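Local coordinates for protein class B carbapenemase GOB-18 (Elizabethkingia meningoseptica, PDB 5K0W) that is a dizinc class B3 metallo-beta-lactamase that probably hydrolyses the beta-lactam ring of carbapenems and related antibiotics, at residues A[117-131]-A[143-155]. Sequence-based numbering, arbitrary orientation.
Sequences KFYVDKADVDVLRTG and VTFKPVTPDKTLK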
ATOM      1  N   LYS A 117      -5.775 -15.797  -1.469  1.00 30.22           N
ATOM      2  CA  LYS A 117      -5.806 -15.667  -0.018  1.00 28.82           C
ATOM      3  C   LYS A 117      -5.427 -14.226   0.335  1.00 31.67           C
ATOM      4  O   LYS A 117      -4.622 -13.601  -0.364  1.00 31.22           O
ATOM      5  CB  LYS A 117      -4.901 -16.708   0.663  1.00 29.76           C
ATOM      6  CG  LYS A 117      -5.250 -18.164   0.329  1.00 34.34           C
ATOM      7  CD  LYS A 117      -6.588 -18.627   0.917  1.00 45.21           C
ATOM      8  CE  LYS A 117      -7.008 -20.008   0.453  1.00 59.84           C
ATOM      9  NZ  LYS A 117      -7.552 -20.006  -0.939  1.00 74.32           N
ATOM     10  N   PHE A 118      -6.085 -13.672   1.355  1.00 27.14           N
ATOM     11  CA  PHE A 118      -5.841 -12.309   1.797  1.00 25.76           C
ATOM     12  C   PHE A 118      -5.157 -12.303   3.160  1.00 29.39           C
ATOM     13  O   PHE A 118      -5.718 -12.813   4.125  1.00 29.87           O
ATOM     14  CB  PHE A 118      -7.134 -11.470   1.780  1.00 26.42           C
ATOM     15  CG  PHE A 118      -6.995 -10.079   2.359  1.00 27.44           C
ATOM     16  CD1 PHE A 118      -5.940  -9.246   1.977  1.00 29.64           C
ATOM     17  CD2 PHE A 118      -7.935  -9.584   3.258  1.00 30.20           C
ATOM     18  CE1 PHE A 118      -5.803  -7.966   2.518  1.00 30.89           C
ATOM     19  CE2 PHE A 118      -7.799  -8.301   3.800  1.00 33.07           C
ATOM     20  CZ  PHE A 118      -6.738  -7.498   3.419  1.00 31.00           C
ATOM     21  N   TYR A 119      -3.922 -11.769   3.214  1.00 24.44           N
ATOM     22  CA  TYR A 119      -3.119 -11.673   4.435  1.00 23.68           C
ATOM     23  C   TYR A 119      -2.985 -10.194   4.795  1.00 26.85           C
ATOM     24  O   TYR A 119      -2.670  -9.381   3.931  1.00 26.58           O
ATOM     25  CB  TYR A 119      -1.717 -12.289   4.226  1.00 25.42           C
ATOM     26  CG  TYR A 119      -1.648 -13.704   3.689  1.00 27.57           C
ATOM     27  CD1 TYR A 119      -2.734 -14.568   3.791  1.00 29.86           C
ATOM     28  CD2 TYR A 119      -0.467 -14.210   3.162  1.00 28.71           C
ATOM     29  CE1 TYR A 119      -2.662 -15.883   3.340  1.00 31.09           C
ATOM     30  CE2 TYR A 119      -0.382 -15.524   2.704  1.00 30.07           C
ATOM     31  CZ  TYR A 119      -1.482 -16.360   2.797  1.00 37.48           C
ATOM     32  OH  TYR A 119      -1.400 -17.659   2.355  1.00 36.61           O
ATOM     33  N   VAL A 120      -3.234  -9.839   6.053  1.00 24.53           N
ATOM     34  CA  VAL A 120      -3.173  -8.451   6.502  1.00 24.91           C
ATOM     35  C   VAL A 120      -2.551  -8.285   7.903  1.00 29.50           C
ATOM     36  O   VAL A 120      -2.541  -9.234   8.695  1.00 27.94           O
ATOM     37  CB  VAL A 120      -4.575  -7.800   6.401  1.00 28.92           C
ATOM     38  CG1 VAL A 120      -5.414  -8.066   7.650  1.00 27.80           C
ATOM     39  CG2 VAL A 120      -4.465  -6.305   6.107  1.00 29.44           C
ATOM     40  N   ASP A 121      -2.062  -7.053   8.199  1.00 26.92           N
ATOM     41  CA  ASP A 121      -1.504  -6.663   9.492  1.00 26.84           C
ATOM     42  C   ASP A 121      -2.608  -6.866  10.516  1.00 29.69           C
ATOM     43  O   ASP A 121      -3.740  -6.435  10.276  1.00 30.73           O
ATOM     44  CB  ASP A 121      -1.112  -5.184   9.455  1.00 29.17           C
ATOM     45  CG  ASP A 121      -0.171  -4.739  10.561  1.00 44.29           C
ATOM     46  OD1 ASP A 121      -0.535  -4.889  11.754  1.00 46.48           O
ATOM     47  OD2 ASP A 121       0.896  -4.176  10.237  1.00 47.41           O
ATOM     48  N   LYS A 122      -2.303  -7.559  11.626  1.00 23.12           N
ATOM     49  CA  LYS A 122      -3.279  -7.864  12.663  1.00 21.47           C
ATOM     50  C   LYS A 122      -4.057  -6.632  13.128  1.00 25.26           C
ATOM     51  O   LYS A 122      -5.287  -6.693  13.230  1.00 26.59           O
ATOM     52  CB  LYS A 122      -2.628  -8.592  13.841  1.00 22.86           C
ATOM     53  CG  LYS A 122      -3.608  -9.407  14.676  1.00 27.18           C
ATOM     54  CD  LYS A 122      -2.913 -10.018  15.868  1.00 34.78           C
ATOM     55  CE  LYS A 122      -3.812 -10.936  16.645  1.00 43.34           C
ATOM     56  NZ  LYS A 122      -3.625 -10.741  18.104  1.00 53.18           N
ATOM     57  N   ALA A 123      -3.363  -5.504  13.336  1.00 19.14           N
ATOM     58  CA  ALA A 123      -3.974  -4.260  13.796  1.00 18.16           C
ATOM     59  C   ALA A 123      -5.086  -3.663  12.915  1.00 21.95           C
ATOM     60  O   ALA A 123      -5.861  -2.853  13.421  1.00 23.62           O
ATOM     61  CB  ALA A 123      -2.901  -3.227  14.069  1.00 18.40           C
ATOM     62  N   ASP A 124      -5.165  -4.037  11.624  1.00 16.96           N
ATOM     63  CA  ASP A 124      -6.171  -3.497  10.701  1.00 16.72           C
ATOM     64  C   ASP A 124      -7.383  -4.407  10.417  1.00 22.08           C
ATOM     65  O   ASP A 124      -8.281  -4.010   9.673  1.00 23.11           O
ATOM     66  CB  ASP A 124      -5.520  -2.989   9.409  1.00 18.31           C
ATOM     67  CG  ASP A 124      -5.106  -1.512   9.415  1.00 29.38           C
ATOM     68  OD1 ASP A 124      -5.676  -0.718  10.240  1.00 27.01           O
ATOM     69  OD2 ASP A 124      -4.269  -1.127   8.554  1.00 35.32           O
ATOM     70  N   VAL A 125      -7.423  -5.595  11.043  1.00 17.70           N
ATOM     71  CA  VAL A 125      -8.476  -6.593  10.905  1.00 18.32           C
ATOM     72  C   VAL A 125      -9.919  -6.064  11.011  1.00 24.37           C
ATOM     73  O   VAL A 125     -10.699  -6.278  10.078  1.00 23.62           O
ATOM     74  CB  VAL A 125      -8.185  -7.811  11.809  1.00 22.97           C
ATOM     75  CG1 VAL A 125      -9.442  -8.604  12.159  1.00 22.57           C
ATOM     76  CG2 VAL A 125      -7.161  -8.705  11.144  1.00 23.39           C
ATOM     77  N   ASP A 126     -10.265  -5.367  12.125  1.00 21.77           N
ATOM     78  CA  ASP A 126     -11.606  -4.824  12.350  1.00 21.80           C
ATOM     79  C   ASP A 126     -12.032  -3.820  11.295  1.00 27.57           C
ATOM     80  O   ASP A 126     -13.153  -3.924  10.803  1.00 28.55           O
ATOM     81  CB  ASP A 126     -11.800  -4.314  13.791  1.00 23.79           C
ATOM     82  CG  ASP A 126     -11.978  -5.436  14.822  1.00 37.92           C
ATOM     83  OD1 ASP A 126     -12.536  -6.509  14.453  1.00 39.10           O
ATOM     84  OD2 ASP A 126     -11.553  -5.250  15.993  1.00 43.94           O
ATOM     85  N   VAL A 127     -11.119  -2.919  10.862  1.00 22.69           N
ATOM     86  CA  VAL A 127     -11.401  -1.953   9.786  1.00 21.15           C
ATOM     87  C   VAL A 127     -11.824  -2.690   8.485  1.00 25.49           C
ATOM     88  O   VAL A 127     -12.765  -2.263   7.800  1.00 24.90           O
ATOM     89  CB  VAL A 127     -10.209  -0.970   9.580  1.00 22.69           C
ATOM     90  CG1 VAL A 127     -10.437  -0.043   8.383  1.00 21.79           C
ATOM     91  CG2 VAL A 127      -9.955  -0.154  10.839  1.00 22.09           C
ATOM     92  N   LEU A 128     -11.159  -3.814   8.189  1.00 22.69           N
ATOM     93  CA  LEU A 128     -11.432  -4.591   6.988  1.00 24.06           C
ATOM     94  C   LEU A 128     -12.730  -5.379   7.025  1.00 30.09           C
ATOM     95  O   LEU A 128     -13.449  -5.425   6.025  1.00 30.78           O
ATOM     96  CB  LEU A 128     -10.232  -5.459   6.610  1.00 24.40           C
ATOM     97  CG  LEU A 128      -9.087  -4.655   5.995  1.00 29.31           C
ATOM     98  CD1 LEU A 128      -7.766  -5.171   6.432  1.00 29.22           C
ATOM     99  CD2 LEU A 128      -9.198  -4.601   4.486  1.00 31.42           C
ATOM    100  N   ARG A 129     -13.052  -5.955   8.186  1.00 26.00           N
ATOM    101  CA  ARG A 129     -14.266  -6.738   8.395  1.00 25.12           C
ATOM    102  C   ARG A 129     -15.519  -5.848   8.431  1.00 27.70           C
ATOM    103  O   ARG A 129     -16.607  -6.328   8.101  1.00 28.88           O
ATOM    104  CB  ARG A 129     -14.145  -7.574   9.679  1.00 24.37           C
ATOM    105  CG  ARG A 129     -13.053  -8.631   9.614  1.00 38.93           C
ATOM    106  CD  ARG A 129     -12.949  -9.396  10.916  1.00 53.11           C
ATOM    107  NE  ARG A 129     -13.785 -10.597  10.899  1.00 66.34           N
ATOM    108  CZ  ARG A 129     -13.327 -11.832  10.714  1.00 73.56           C
ATOM    109  NH1 ARG A 129     -12.026 -12.048  10.548  1.00 50.25           N
ATOM    110  NH2 ARG A 129     -14.164 -12.862  10.710  1.00 56.54           N
ATOM    111  N   THR A 130     -15.361  -4.565   8.834  1.00 20.75           N
ATOM    112  CA  THR A 130     -16.437  -3.578   8.937  1.00 19.03           C
ATOM    113  C   THR A 130     -16.483  -2.609   7.753  1.00 23.15           C
ATOM    114  O   THR A 130     -17.261  -1.652   7.786  1.00 22.59           O
ATOM    115  CB  THR A 130     -16.362  -2.784  10.242  1.00 21.92           C
ATOM    116  OG1 THR A 130     -15.295  -1.835  10.184  1.00 23.63           O
ATOM    117  CG2 THR A 130     -16.309  -3.660  11.483  1.00 18.98           C
ATOM    118  N   GLY A 131     -15.648  -2.849   6.741  1.00 20.42           N
ATOM    119  CA  GLY A 131     -15.571  -2.024   5.543  1.00 20.42           C
ATOM    120  C   GLY A 131     -15.337  -0.546   5.808  1.00 23.68           C
ATOM    121  O   GLY A 131     -15.847   0.308   5.079  1.00 21.66           O
ATOM    122  N   VAL A 143     -19.410   2.927   5.669  1.00 22.98           N
ATOM    123  CA  VAL A 143     -18.815   1.856   4.859  1.00 22.14           C
ATOM    124  C   VAL A 143     -18.303   2.483   3.569  1.00 24.80           C
ATOM    125  O   VAL A 143     -19.109   2.820   2.691  1.00 25.91           O
ATOM    126  CB  VAL A 143     -19.787   0.666   4.605  1.00 25.52           C
ATOM    127  CG1 VAL A 143     -19.137  -0.403   3.731  1.00 25.77           C
ATOM    128  CG2 VAL A 143     -20.287   0.051   5.906  1.00 24.85           C
ATOM    129  N   THR A 144     -16.977   2.671   3.476  1.00 18.86           N
ATOM    130  CA  THR A 144     -16.300   3.280   2.316  1.00 18.42           C
ATOM    131  C   THR A 144     -15.809   2.246   1.300  1.00 22.62           C
ATOM    132  O   THR A 144     -15.432   2.608   0.187  1.00 23.18           O
ATOM    133  CB  THR A 144     -15.155   4.209   2.755  1.00 24.64           C
ATOM    134  OG1 THR A 144     -14.423   3.597   3.813  1.00 26.42           O
ATOM    135  CG2 THR A 144     -15.639   5.582   3.167  1.00 19.74           C
ATOM    136  N   PHE A 145     -15.799   0.970   1.680  1.00 18.76           N
ATOM    137  CA  PHE A 145     -15.352  -0.108   0.810  1.00 18.64           C
ATOM    138  C   PHE A 145     -16.010  -1.418   1.221  1.00 24.78           C
ATOM    139  O   PHE A 145     -16.371  -1.583   2.396  1.00 23.23           O
ATOM    140  CB  PHE A 145     -13.811  -0.227   0.822  1.00 20.14           C
ATOM    141  CG  PHE A 145     -13.197  -0.676   2.126  1.00 21.10           C
ATOM    142  CD1 PHE A 145     -12.807   0.252   3.087  1.00 24.20           C
ATOM    143  CD2 PHE A 145     -12.944  -2.019   2.366  1.00 22.37           C
ATOM    144  CE1 PHE A 145     -12.202  -0.161   4.271  1.00 24.89           C
ATOM    145  CE2 PHE A 145     -12.357  -2.435   3.556  1.00 25.42           C
ATOM    146  CZ  PHE A 145     -11.977  -1.502   4.498  1.00 23.86           C
ATOM    147  N   LYS A 146     -16.146  -2.357   0.256  1.00 23.17           N
ATOM    148  CA  LYS A 146     -16.742  -3.681   0.486  1.00 23.25           C
ATOM    149  C   LYS A 146     -15.940  -4.405   1.545  1.00 25.05           C
ATOM    150  O   LYS A 146     -14.759  -4.673   1.320  1.00 24.94           O
ATOM    151  CB  LYS A 146     -16.729  -4.534  -0.796  1.00 26.36           C
ATOM    152  CG  LYS A 146     -17.832  -4.277  -1.807  1.00 41.84           C
ATOM    153  CD  LYS A 146     -17.460  -5.009  -3.112  1.00 49.36           C
ATOM    154  CE  LYS A 146     -18.592  -5.173  -4.087  1.00 60.72           C
ATOM    155  NZ  LYS A 146     -18.394  -6.376  -4.938  1.00 73.34           N
ATOM    156  N   PRO A 147     -16.535  -4.714   2.717  1.00 20.79           N
ATOM    157  CA  PRO A 147     -15.776  -5.426   3.757  1.00 20.24           C
ATOM    158  C   PRO A 147     -15.177  -6.749   3.274  1.00 22.56           C
ATOM    159  O   PRO A 147     -15.755  -7.408   2.415  1.00 19.77           O
ATOM    160  CB  PRO A 147     -16.810  -5.624   4.871  1.00 21.48           C
ATOM    161  CG  PRO A 147     -18.118  -5.479   4.213  1.00 24.43           C
ATOM    162  CD  PRO A 147     -17.913  -4.454   3.167  1.00 20.91           C
ATOM    163  N   VAL A 148     -13.988  -7.094   3.793  1.00 21.85           N
ATOM    164  CA  VAL A 148     -13.245  -8.317   3.451  1.00 22.13           C
ATOM    165  C   VAL A 148     -12.742  -9.023   4.733  1.00 23.86           C
ATOM    166  O   VAL A 148     -12.431  -8.352   5.723  1.00 21.32           O
ATOM    167  CB  VAL A 148     -12.142  -8.065   2.361  1.00 25.70           C
ATOM    168  CG1 VAL A 148     -11.069  -7.108   2.848  1.00 25.97           C
ATOM    169  CG2 VAL A 148     -11.513  -9.360   1.865  1.00 25.22           C
ATOM    170  N   THR A 149     -12.716 -10.378   4.706  1.00 20.78           N
ATOM    171  CA  THR A 149     -12.269 -11.219   5.822  1.00 20.38           C
ATOM    172  C   THR A 149     -10.886 -11.839   5.555  1.00 24.94           C
ATOM    173  O   THR A 149     -10.757 -12.677   4.656  1.00 25.80           O
ATOM    174  CB  THR A 149     -13.373 -12.183   6.214  1.00 26.93           C
ATOM    175  OG1 THR A 149     -14.473 -11.401   6.698  1.00 29.14           O
ATOM    176  CG2 THR A 149     -12.949 -13.175   7.284  1.00 26.08           C
ATOM    177  N   PRO A 150      -9.829 -11.433   6.296  1.00 21.13           N
ATOM    178  CA  PRO A 150      -8.496 -12.001   6.028  1.00 20.97           C
ATOM    179  C   PRO A 150      -8.393 -13.483   6.372  1.00 25.34           C
ATOM    180  O   PRO A 150      -8.982 -13.945   7.349  1.00 25.35           O
ATOM    181  CB  PRO A 150      -7.552 -11.143   6.878  1.00 22.40           C
ATOM    182  CG  PRO A 150      -8.396 -10.598   7.957  1.00 26.62           C
ATOM    183  CD  PRO A 150      -9.772 -10.419   7.370  1.00 22.58           C
ATOM    184  N   ASP A 151      -7.671 -14.220   5.525  1.00 21.10           N
ATOM    185  CA  ASP A 151      -7.404 -15.650   5.659  1.00 19.86           C
ATOM    186  C   ASP A 151      -6.273 -15.874   6.664  1.00 21.35           C
ATOM    187  O   ASP A 151      -6.163 -16.961   7.234  1.00 20.87           O
ATOM    188  CB  ASP A 151      -7.037 -16.258   4.293  1.00 21.48           C
ATOM    189  CG  ASP A 151      -8.121 -16.074   3.256  1.00 40.00           C
ATOM    190  OD1 ASP A 151      -8.153 -14.999   2.618  1.00 40.95           O
ATOM    191  OD2 ASP A 151      -8.959 -16.988   3.105  1.00 50.79           O
ATOM    192  N   LYS A 152      -5.422 -14.853   6.862  1.00 16.14           N
ATOM    193  CA  LYS A 152      -4.305 -14.886   7.803  1.00 15.60           C
ATOM    194  C   LYS A 152      -4.044 -13.494   8.328  1.00 17.37           C
ATOM    195  O   LYS A 152      -4.346 -12.512   7.648  1.00 16.18           O
ATOM    196  CB  LYS A 152      -3.035 -15.409   7.104  1.00 19.17           C
ATOM    197  CG  LYS A 152      -2.487 -16.725   7.637  1.00 25.86           C
ATOM    198  CD  LYS A 152      -1.219 -17.163   6.887  1.00 30.06           C
ATOM    199  CE  LYS A 152       0.055 -16.560   7.442  1.00 24.24           C
ATOM    200  NZ  LYS A 152       1.256 -17.335   7.045  1.00 25.03           N
ATOM    201  N   THR A 153      -3.460 -13.409   9.530  1.00 15.06           N
ATOM    202  CA  THR A 153      -3.067 -12.146  10.170  1.00 15.54           C
ATOM    203  C   THR A 153      -1.551 -12.105  10.337  1.00 22.43           C
ATOM    204  O   THR A 153      -0.928 -13.116  10.647  1.00 21.61           O
ATOM    205  CB  THR A 153      -3.823 -11.891  11.469  1.00 22.42           C
ATOM    206  OG1 THR A 153      -3.587 -12.968  12.389  1.00 21.29           O
ATOM    207  CG2 THR A 153      -5.315 -11.687  11.237  1.00 19.72           C
ATOM    208  N   LEU A 154      -0.955 -10.948  10.073  1.00 21.37           N
ATOM    209  CA  LEU A 154       0.484 -10.805  10.147  1.00 21.58           C
ATOM    210  C   LEU A 154       0.935  -9.778  11.177  1.00 24.86           C
ATOM    211  O   LEU A 154       0.259  -8.779  11.438  1.00 23.66           O
ATOM    212  CB  LEU A 154       1.083 -10.506   8.760  1.00 22.20           C
ATOM    213  CG  LEU A 154       0.797 -11.517   7.632  1.00 26.88           C
ATOM    214  CD1 LEU A 154       1.100 -10.914   6.302  1.00 27.62           C
ATOM    215  CD2 LEU A 154       1.587 -12.800   7.811  1.00 25.57           C
ATOM    216  N   LYS A 155       2.067 -10.085  11.801  1.00 21.40           N
ATOM    217  CA  LYS A 155       2.735  -9.274  12.812  1.00 20.75           C
ATOM    218  C   LYS A 155       4.060  -8.830  12.206  1.00 24.29           C
ATOM    219  O   LYS A 155       4.450  -9.333  11.157  1.00 22.92           O
ATOM    220  CB  LYS A 155       2.964 -10.090  14.096  1.00 21.53           C
ATOM    221  CG  LYS A 155       1.757 -10.140  15.007  1.00 33.11           C
ATOM    222  CD  LYS A 155       1.835  -9.106  16.130  1.00 43.17           C
ATOM    223  CE  LYS A 155       0.600  -9.109  16.989  1.00 58.25           C
ATOM    224  NZ  LYS A 155       0.540 -10.280  17.913  1.00 72.75           N
TER
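Asp151 and Phe118 grip each other twice where strand 152-154 begins. The Asp151 side chain points toward strand 117-121, CG beside its own backbone N (chi1 -59°), and OD1 takes the N-H of Phe118 at 2.8 Å, almost straight but 34° out of the carboxylate plane; in return Asp151 N donates to Phe118 O, also at 2.8 Å. From there 152-154 runs parallel to strand 117-121 as the outermost strand of its sheet: Leu154 N reaches Val120 O, and Lys122 N reaches Leu154 O at 2.8 Å. On one face, Lys152 lays its aliphatic chain over the Tyr119 ring, CD 4.2 Å from the centroid, while CB closes on the rim at CD1. On the other face, the Pro150 ring packs against two neighbouring methyls, Val120 CG1 and Val125 CG2, and Thr153 CG2 meets the same Val125 methyl.

Phe118, with CG anti to the backbone N (chi1 174°), brings CE2 to 3.6 Å from Val148 CG1, a methyl that also touches Leu128 CD2. Leu107 of helix 107-114 adds to this apolar core. Helix 125-129 is tied down at its C-terminal end, where Leu128 O accepts from Val148 N at 2.8 Å. Thr149 lies over one face of the Arg129 guanidinium, its CG2 against NH1 and NH2. Beyond the helix, Gly131 lies across the Phe145 ring with its CA 3.8 Å from the centroid, a CH-pi contact close to the ring normal; Phe145 also packs on Tyr101 and Thr104 of helix 101-104, which carries zinc ligands Asp102 and His103, and Val127 lies about 6 Å, side chain to side chain, from zinc ligand His100.

In this beta-alpha-beta unit, backbone hydrogen bonds therefore fix the strand register and the helix end, with mostly apolar side chains packed between them.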